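Local coordinates for protein transglutaminase-like enzymes, putative cysteine protease (Cytophaga hutchinsonii, PDB 3ISR) that probably hydrolyses peptide or amide bonds as a putative cysteine protease of the transglutaminase-like superfamily, at residues F30-V34 with A252-S256; H35-T39 with G65-F69; R121-K127 with S166-F171. All coordinates share one frame. Residues are numbered along the deposited sequence.

Contact 1 (F30-V34 with A252-S256)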
loop_
_atom_site.group_PDB
_atom_site.type_symbol
_atom_site.label_atom_id
_atom_site.label_comp_id
_atom_site.label_asym_id
_atom_site.label_seq_id
_atom_site.Cartn_x
_atom_site.Cartn_y
_atom_site.Cartn_z
ATOM N N PHE B 30 6.871 -22.675 18.775
ATOM C CA PHE B 30 6.523 -21.385 19.369
ATOM C C PHE B 30 7.775 -20.733 19.899
ATOM O O PHE B 30 8.642 -21.400 20.473
ATOM C CB PHE B 30 5.567 -21.579 20.551
ATOM C CG PHE B 30 4.235 -22.123 20.167
ATOM C CD1 PHE B 30 3.136 -21.281 20.060
ATOM C CD2 PHE B 30 4.072 -23.481 19.915
ATOM C CE1 PHE B 30 1.884 -21.792 19.712
ATOM C CE2 PHE B 30 2.835 -23.992 19.560
ATOM C CZ PHE B 30 1.740 -23.139 19.452
ATOM N N ILE B 31 7.875 -19.428 19.706
ATOM C CA ILE B 31 8.867 -18.649 20.416
ATOM C C ILE B 31 8.077 -17.598 21.149
ATOM O O ILE B 31 7.416 -16.753 20.520
ATOM C CB ILE B 31 9.870 -17.944 19.490
ATOM C CG1 ILE B 31 10.553 -18.961 18.571
ATOM C CG2 ILE B 31 10.924 -17.183 20.337
ATOM C CD1 ILE B 31 11.511 -18.307 17.553
ATOM N N PHE B 32 8.145 -17.661 22.474
ATOM C CA PHE B 32 7.381 -16.769 23.312
ATOM C C PHE B 32 8.251 -15.682 23.925
ATOM O O PHE B 32 9.448 -15.870 24.124
ATOM C CB PHE B 32 6.725 -17.553 24.455
ATOM C CG PHE B 32 5.642 -18.486 24.014
ATOM C CD1 PHE B 32 4.460 -17.996 23.481
ATOM C CD2 PHE B 32 5.791 -19.860 24.174
ATOM C CE1 PHE B 32 3.444 -18.858 23.094
ATOM C CE2 PHE B 32 4.780 -20.731 23.794
ATOM C CZ PHE B 32 3.606 -20.227 23.249
ATOM N N ASN B 33 7.629 -14.553 24.251
ATOM C CA ASN B 33 8.324 -13.513 24.987
ATOM C C ASN B 33 7.454 -13.005 26.116
ATOM O O ASN B 33 6.719 -12.018 25.934
ATOM C CB ASN B 33 8.712 -12.367 24.059
ATOM C CG ASN B 33 9.621 -11.373 24.726
ATOM O OD1 ASN B 33 10.399 -11.711 25.644
ATOM N ND2 ASN B 33 9.535 -10.135 24.279
ATOM N N VAL B 34 7.521 -13.698 27.263
ATOM C CA VAL B 34 6.672 -13.389 28.419
ATOM C C VAL B 34 7.430 -13.084 29.719
ATOM O O VAL B 34 6.870 -12.455 30.621
ATOM C CB VAL B 34 5.572 -14.495 28.680
ATOM C CG1 VAL B 34 4.717 -14.720 27.429
ATOM C CG2 VAL B 34 6.201 -15.803 29.146
ATOM N N ALA B 252 9.916 -8.374 19.231
ATOM C CA ALA B 252 9.317 -8.517 20.566
ATOM C C ALA B 252 7.885 -9.019 20.527
ATOM O O ALA B 252 7.023 -8.512 21.260
ATOM C CB ALA B 252 9.376 -7.180 21.318
ATOM N N ALA B 253 7.617 -10.017 19.689
ATOM C CA ALA B 253 6.262 -10.588 19.626
ATOM C C ALA B 253 5.959 -11.366 20.892
ATOM O O ALA B 253 6.857 -11.991 21.463
ATOM C CB ALA B 253 6.121 -11.505 18.428
ATOM N N VAL B 254 4.694 -11.364 21.308
ATOM C CA VAL B 254 4.284 -12.180 22.455
ATOM C C VAL B 254 4.525 -13.637 22.104
ATOM O O VAL B 254 5.129 -14.381 22.873
ATOM C CB VAL B 254 2.803 -11.954 22.820
ATOM C CG1 VAL B 254 2.356 -12.934 23.922
ATOM C CG2 VAL B 254 2.612 -10.526 23.283
ATOM N N ALA B 255 4.092 -14.010 20.903
ATOM C CA ALA B 255 4.213 -15.372 20.435
ATOM C C ALA B 255 4.495 -15.377 18.938
ATOM O O ALA B 255 3.695 -14.857 18.153
ATOM C CB ALA B 255 2.925 -16.151 20.746
ATOM N N SER B 256 5.620 -15.958 18.550
ATOM C CA SER B 256 5.887 -16.204 17.147
ATOM C C SER B 256 5.578 -17.665 16.875
ATOM O O SER B 256 6.137 -18.554 17.523
ATOM C CB SER B 256 7.331 -15.857 16.804
ATOM O OG SER B 256 7.534 -14.457 16.996
HETATM O O HOH W 1 8.368 -14.185 20.887
#
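How an edge strand of an antiparallel β-sheet satisfies its polar groups, and where that pairing gives out, is well illustrated here. Strand 255-258 is the outermost strand, within this chain, of a four-stranded sheet and pairs with strand 28-32. Ile31 and Ser256 form the hydrogen-bonded pair: Ile31 N donates to Ser256 O (2.9 Å) and Ser256 N returns a nearly straight bond to Ile31 O (2.8 Å). Phe32 and Ala255 follow as the non-hydrogen-bonded pair. Phe32 turns its own backbone to Val70 of the strand on its far flank, just as Phe30 does to Leu72. One rung beyond, Asn33 N still donates to Val254 O (2.9 Å), but Val254 has helical backbone angles and the chain bends out of strand geometry. Water 1 donates to Ala253 O (2.7 Å) and to Ile31 O (2.8 Å), linking two acceptors that could not bond to each other. The carbonyls facing strand 28-32 also receive CA-H groups: Phe30 CA lies 3.4 Å from Ser256 O and Phe32 CA 3.3 Å from Val254 O. Further along, Val34 O accepts a hydrogen bond from the hydroxyl of Tyr205. The face bearing Ile31 and Ser256 meets Val106 and Phe118 of the second subunit, so this part of the sheet contributes to the assembly. On the face of Phe32 and Ala255, the Phe32 ring also packs on Phe80 and Met82 of strand 78-96, while across the pair Phe32 CE1 touches Ala255 CB at 3.6 Å.

Contact 2 (H35-T39 with G65-F69)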
loop_
_atom_site.group_PDB
_atom_site.type_symbol
_atom_site.label_atom_id
_atom_site.label_comp_id
_atom_site.label_asym_id
_atom_site.label_seq_id
_atom_site.Cartn_x
_atom_site.Cartn_y
_atom_site.Cartn_z
ATOM N N HIS B 35 8.683 -13.539 29.821
ATOM C CA HIS B 35 9.537 -13.286 30.984
ATOM C C HIS B 35 9.872 -11.811 31.190
ATOM O O HIS B 35 10.141 -11.082 30.217
ATOM C CB HIS B 35 10.858 -14.017 30.807
ATOM C CG HIS B 35 10.766 -15.486 31.050
ATOM N ND1 HIS B 35 10.186 -16.349 30.145
ATOM C CD2 HIS B 35 11.166 -16.242 32.099
ATOM C CE1 HIS B 35 10.233 -17.578 30.631
ATOM N NE2 HIS B 35 10.822 -17.539 31.814
ATOM N N ALA B 36 9.918 -11.383 32.449
ATOM C CA ALA B 36 10.413 -10.047 32.760
ATOM C C ALA B 36 11.900 -9.998 32.450
ATOM O O ALA B 36 12.596 -11.006 32.585
ATOM C CB ALA B 36 10.159 -9.690 34.226
ATOM N N LEU B 37 12.381 -8.848 31.985
ATOM C CA LEU B 37 13.797 -8.701 31.683
ATOM C C LEU B 37 14.573 -8.477 32.982
ATOM O O LEU B 37 14.031 -7.924 33.937
ATOM C CB LEU B 37 14.017 -7.504 30.744
ATOM C CG LEU B 37 15.320 -7.461 29.934
ATOM C CD1 LEU B 37 15.476 -8.639 28.963
ATOM C CD2 LEU B 37 15.435 -6.140 29.174
ATOM N N ARG B 38 15.826 -8.930 32.999
ATOM C CA ARG B 38 16.790 -8.613 34.054
ATOM C C ARG B 38 17.713 -7.523 33.550
ATOM O O ARG B 38 18.396 -7.703 32.531
ATOM C CB ARG B 38 17.642 -9.828 34.383
ATOM C CG ARG B 38 16.927 -10.882 35.168
ATOM C CD ARG B 38 17.939 -11.850 35.749
ATOM N NE ARG B 38 17.290 -12.838 36.602
ATOM C CZ ARG B 38 16.783 -13.982 36.159
ATOM N NH1 ARG B 38 16.853 -14.284 34.871
ATOM N NH2 ARG B 38 16.202 -14.827 37.007
ATOM N N THR B 39 17.710 -6.385 34.240
ATOM C CA THR B 39 18.567 -5.264 33.881
ATOM C C THR B 39 19.254 -4.742 35.137
ATOM O O THR B 39 19.001 -5.228 36.250
ATOM C CB THR B 39 17.758 -4.110 33.237
ATOM O OG1 THR B 39 16.884 -3.522 34.210
ATOM C CG2 THR B 39 16.929 -4.625 32.047
ATOM N N GLY B 65 20.480 -8.925 23.619
ATOM C CA GLY B 65 20.117 -9.238 24.994
ATOM C C GLY B 65 18.984 -8.435 25.612
ATOM O O GLY B 65 18.892 -8.366 26.843
ATOM N N THR B 66 18.106 -7.846 24.798
ATOM C CA THR B 66 17.042 -7.012 25.364
ATOM C C THR B 66 15.674 -7.723 25.394
ATOM O O THR B 66 14.623 -7.078 25.371
ATOM C CB THR B 66 16.923 -5.655 24.639
ATOM O OG1 THR B 66 16.622 -5.887 23.254
ATOM C CG2 THR B 66 18.235 -4.832 24.763
ATOM N N SER B 67 15.706 -9.052 25.411
ATOM C CA SER B 67 14.490 -9.864 25.595
ATOM C C SER B 67 14.905 -11.268 25.950
ATOM O O SER B 67 15.992 -11.713 25.562
ATOM C CB SER B 67 13.656 -9.913 24.319
ATOM O OG SER B 67 14.484 -10.190 23.216
ATOM N N ARG B 68 14.030 -11.958 26.676
ATOM C CA ARG B 68 14.240 -13.338 27.059
ATOM C C ARG B 68 13.202 -14.136 26.323
ATOM O O ARG B 68 12.010 -14.044 26.631
ATOM C CB ARG B 68 14.032 -13.518 28.567
ATOM C CG ARG B 68 15.041 -12.748 29.399
ATOM C CD ARG B 68 14.673 -12.764 30.876
ATOM N NE ARG B 68 14.727 -14.114 31.427
ATOM C CZ ARG B 68 14.169 -14.494 32.581
ATOM N NH1 ARG B 68 13.499 -13.632 33.337
ATOM N NH2 ARG B 68 14.297 -15.755 32.988
ATOM N N PHE B 69 13.648 -14.917 25.350
ATOM C CA PHE B 69 12.737 -15.745 24.574
ATOM C C PHE B 69 12.703 -17.161 25.129
ATOM O O PHE B 69 13.692 -17.625 25.679
ATOM C CB PHE B 69 13.188 -15.775 23.115
ATOM C CG PHE B 69 13.107 -14.434 22.424
ATOM C CD1 PHE B 69 11.866 -13.864 22.126
ATOM C CD2 PHE B 69 14.268 -13.759 22.054
ATOM C CE1 PHE B 69 11.767 -12.622 21.472
ATOM C CE2 PHE B 69 14.204 -12.519 21.388
ATOM C CZ PHE B 69 12.937 -11.939 21.091
HETATM O O HOH W 2 9.639 -15.413 27.468
HETATM O O HOH W 3 12.064 -10.603 28.211
#
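This is a loop-to-loop contact built round a buried arginine, joining the connection that follows strand 28-32 to the one that leads into strand 69-74. Neither segment pairs as a β-ladder; a side chain and two waters do the bridging instead. Arg68 reaches across and donates from NH1 to Ala36 O (2.9 Å), which lies near the plane of its guanidinium. Over one face of that group sits His35, with CD2 3.3 Å from Arg68 NH2; over the opposite face sits Arg38, whose NH1 is 3.5 Å from Arg68 NH2. Bringing two like charges so close is probably offset by carboxylates: Arg68 forms salt bridges to Glu47 through NH2 and to Glu59 through NE. The Arg68 backbone is linked through water as well, its N to His35 O by way of water 3 and its O to His35 ND1 by way of water 2. Leu37 packs its CD1 against the backbone, 3.6 Å from Ser67 N and 3.7 Å from Thr66 C. Both loops lie against the edge strand 240-246, where Leu37 bonds through its backbone to Lys242 and Thr66 to Thr245, while His35 and Arg68 also pack on strand 43-52.

Contact 3 (R121-K127 with S166-F171)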
loop_
_atom_site.group_PDB
_atom_site.type_symbol
_atom_site.label_atom_id
_atom_site.label_comp_id
_atom_site.label_asym_id
_atom_site.label_seq_id
_atom_site.Cartn_x
_atom_site.Cartn_y
_atom_site.Cartn_z
ATOM N N ARG B 121 10.454 -2.972 9.977
ATOM C CA ARG B 121 9.256 -3.541 9.331
ATOM C C ARG B 121 7.962 -2.735 9.547
ATOM O O ARG B 121 7.243 -2.414 8.589
ATOM C CB ARG B 121 9.038 -5.001 9.770
ATOM C CG ARG B 121 7.677 -5.617 9.328
ATOM C CD ARG B 121 7.450 -5.686 7.780
ATOM N NE ARG B 121 6.105 -6.224 7.576
ATOM C CZ ARG B 121 4.989 -5.499 7.501
ATOM N NH1 ARG B 121 5.028 -4.166 7.553
ATOM N NH2 ARG B 121 3.815 -6.114 7.377
ATOM N N TYR B 122 7.648 -2.432 10.805
ATOM C CA TYR B 122 6.388 -1.764 11.141
ATOM C C TYR B 122 6.523 -0.262 11.345
ATOM O O TYR B 122 5.567 0.391 11.738
ATOM C CB TYR B 122 5.803 -2.407 12.409
ATOM C CG TYR B 122 5.597 -3.886 12.214
ATOM C CD1 TYR B 122 4.583 -4.360 11.374
ATOM C CD2 TYR B 122 6.446 -4.813 12.827
ATOM C CE1 TYR B 122 4.416 -5.744 11.165
ATOM C CE2 TYR B 122 6.284 -6.182 12.641
ATOM C CZ TYR B 122 5.275 -6.635 11.806
ATOM O OH TYR B 122 5.120 -7.985 11.646
ATOM N N CYS B 123 7.716 0.289 11.091
ATOM C CA CYS B 123 7.973 1.709 11.353
ATOM C C CYS B 123 8.710 2.295 10.145
ATOM O O CYS B 123 9.947 2.444 10.155
ATOM C CB CYS B 123 8.802 1.905 12.631
ATOM S SG CYS B 123 8.119 1.140 14.110
ATOM N N GLN B 124 7.936 2.617 9.098
ATOM C CA GLN B 124 8.495 3.084 7.806
ATOM C C GLN B 124 8.765 4.579 7.858
ATOM O O GLN B 124 8.099 5.399 7.189
ATOM C CB GLN B 124 7.557 2.724 6.649
ATOM C CG GLN B 124 7.148 1.229 6.589
ATOM C CD GLN B 124 5.793 0.970 7.235
ATOM O OE1 GLN B 124 5.444 1.573 8.267
ATOM N NE2 GLN B 124 5.011 0.075 6.626
ATOM N N SER B 125 9.752 4.935 8.674
ATOM C CA SER B 125 10.051 6.318 8.975
ATOM C C SER B 125 10.520 7.031 7.731
ATOM O O SER B 125 10.297 8.232 7.561
ATOM C CB SER B 125 11.115 6.410 10.085
ATOM O OG SER B 125 12.154 5.454 9.890
ATOM N N ASP B 126 11.133 6.275 6.830
ATOM C CA ASP B 126 11.597 6.858 5.579
ATOM C C ASP B 126 10.443 7.291 4.657
ATOM O O ASP B 126 10.657 8.089 3.767
ATOM C CB ASP B 126 12.558 5.884 4.861
ATOM C CG ASP B 126 11.904 4.549 4.517
ATOM O OD1 ASP B 126 11.219 3.962 5.373
ATOM O OD2 ASP B 126 12.085 4.083 3.373
ATOM N N LYS B 127 9.236 6.762 4.844
ATOM C CA LYS B 127 8.083 7.194 4.036
ATOM C C LYS B 127 7.313 8.340 4.678
ATOM O O LYS B 127 6.321 8.837 4.120
ATOM C CB LYS B 127 7.130 6.029 3.787
ATOM C CG LYS B 127 7.744 4.934 2.891
ATOM C CD LYS B 127 6.752 3.803 2.637
ATOM C CE LYS B 127 6.288 3.753 1.190
ATOM N NZ LYS B 127 5.609 2.452 0.907
ATOM N N SER B 166 -1.467 -8.320 12.894
ATOM C CA SER B 166 -0.013 -8.324 13.049
ATOM C C SER B 166 0.707 -7.696 11.846
ATOM O O SER B 166 1.873 -7.308 11.950
ATOM C CB SER B 166 0.502 -9.737 13.323
ATOM O OG SER B 166 0.357 -10.540 12.166
ATOM N N GLN B 167 0.017 -7.582 10.716
ATOM C CA GLN B 167 0.617 -6.983 9.513
ATOM C C GLN B 167 0.601 -5.461 9.518
ATOM O O GLN B 167 1.358 -4.826 8.777
ATOM C CB GLN B 167 -0.058 -7.516 8.232
ATOM C CG GLN B 167 0.169 -9.013 8.002
ATOM C CD GLN B 167 -0.371 -9.492 6.650
ATOM O OE1 GLN B 167 -0.906 -8.709 5.861
ATOM N NE2 GLN B 167 -0.211 -10.784 6.376
ATOM N N THR B 168 -0.270 -4.876 10.346
ATOM C CA THR B 168 -0.443 -3.426 10.415
ATOM C C THR B 168 0.825 -2.704 10.863
ATOM O O THR B 168 1.505 -3.137 11.815
ATOM C CB THR B 168 -1.591 -3.072 11.395
ATOM O OG1 THR B 168 -2.758 -3.864 11.092
ATOM C CG2 THR B 168 -1.958 -1.608 11.339
ATOM N N SER B 169 1.117 -1.582 10.214
ATOM C CA SER B 169 2.340 -0.823 10.482
ATOM C C SER B 169 2.007 0.633 10.723
ATOM O O SER B 169 0.873 1.077 10.494
ATOM C CB SER B 169 3.265 -0.919 9.257
ATOM O OG SER B 169 2.676 -0.287 8.114
ATOM N N ALA B 170 3.018 1.402 11.126
ATOM C CA ALA B 170 2.870 2.831 11.273
ATOM C C ALA B 170 2.313 3.487 10.005
ATOM O O ALA B 170 1.497 4.406 10.101
ATOM C CB ALA B 170 4.196 3.485 11.642
ATOM N N PHE B 171 2.780 3.044 8.839
ATOM C CA PHE B 171 2.332 3.639 7.577
ATOM C C PHE B 171 0.831 3.446 7.367
ATOM O O PHE B 171 0.179 4.302 6.776
ATOM C CB PHE B 171 3.139 3.098 6.384
ATOM C CG PHE B 171 2.947 3.876 5.115
ATOM C CD1 PHE B 171 3.508 5.148 4.960
ATOM C CD2 PHE B 171 2.189 3.344 4.078
ATOM C CE1 PHE B 171 3.317 5.878 3.773
ATOM C CE2 PHE B 171 2.009 4.068 2.883
ATOM C CZ PHE B 171 2.584 5.335 2.742
HETATM O O HOH W 4 2.359 -2.990 6.812
HETATM O O HOH W 5 2.811 -9.916 10.576
#
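The first amides of helix 170-176 find their acceptors on a distant part of the chain. Ala170 N donates to Tyr122 O (2.8 Å, almost straight), and Phe171 N donates to Gln124 OE1 (3.1 Å). The same Gln124 amide group gives its NE2 to Ser169 OG (2.8 Å), so one side chain holds both the N-cap serine and an amide of the first turn. An N-terminal helical turn has amides with no intrahelical acceptor; 121-127 supplies two, while Ser169 N bonds to Asp172, as in one half of a capping box. Gln124 is itself the centre of an inverse gamma turn. Such capping by residues far along the same chain fixes the start of a helix in the transglutaminase-like part of the chain against the linker that follows strand 78-96. The Tyr122 ring lies beside the approach to the helix, with CD1 3.3 Å from Thr168 O and CE1 3.1 Å from Ser166 O, and it also meets Arg182 and His186 of helix 181-194. Arg121 NH2 donates to Gln167 O (3.1 Å), and water 4 joins Arg121 NH1, Gln167 O and Ser169 OG. The stronger partner of Arg121 lies outside this chain: it is Asp126 of the second subunit, and Arg121 of the second subunit pairs in turn with Asp126 here. Further along, Lys127 lies over one face of the Phe171 ring, a CH-pi contact from CD (4.3 Å to the ring centroid) combined with a cation-pi contact from NZ (4.7 Å to the centroid).

In the fold
Contacts 1 and 2 adjoin, their centres about 12 Å apart: segment 35-39 directly continues 30-34, and Phe69 begins the strand that flanks 28-32 opposite 255-258. Together they tie the four-stranded sheet to strand 240-246 of another sheet. Contact 3 stands apart, its centre about 20 Å from contact 1 and 24 Å from contact 2, at the helical region. Along the chain, contact 2 closes before contact 3 opens, and both are nested within the long loop closed by contact 1. The late segment 252-256 thus returns to pair with strand 28-32 of the N-terminal domain, so a late strand completes a sheet whose other strands come from early in the chain. Contacts 1 and 3 both touch the second subunit.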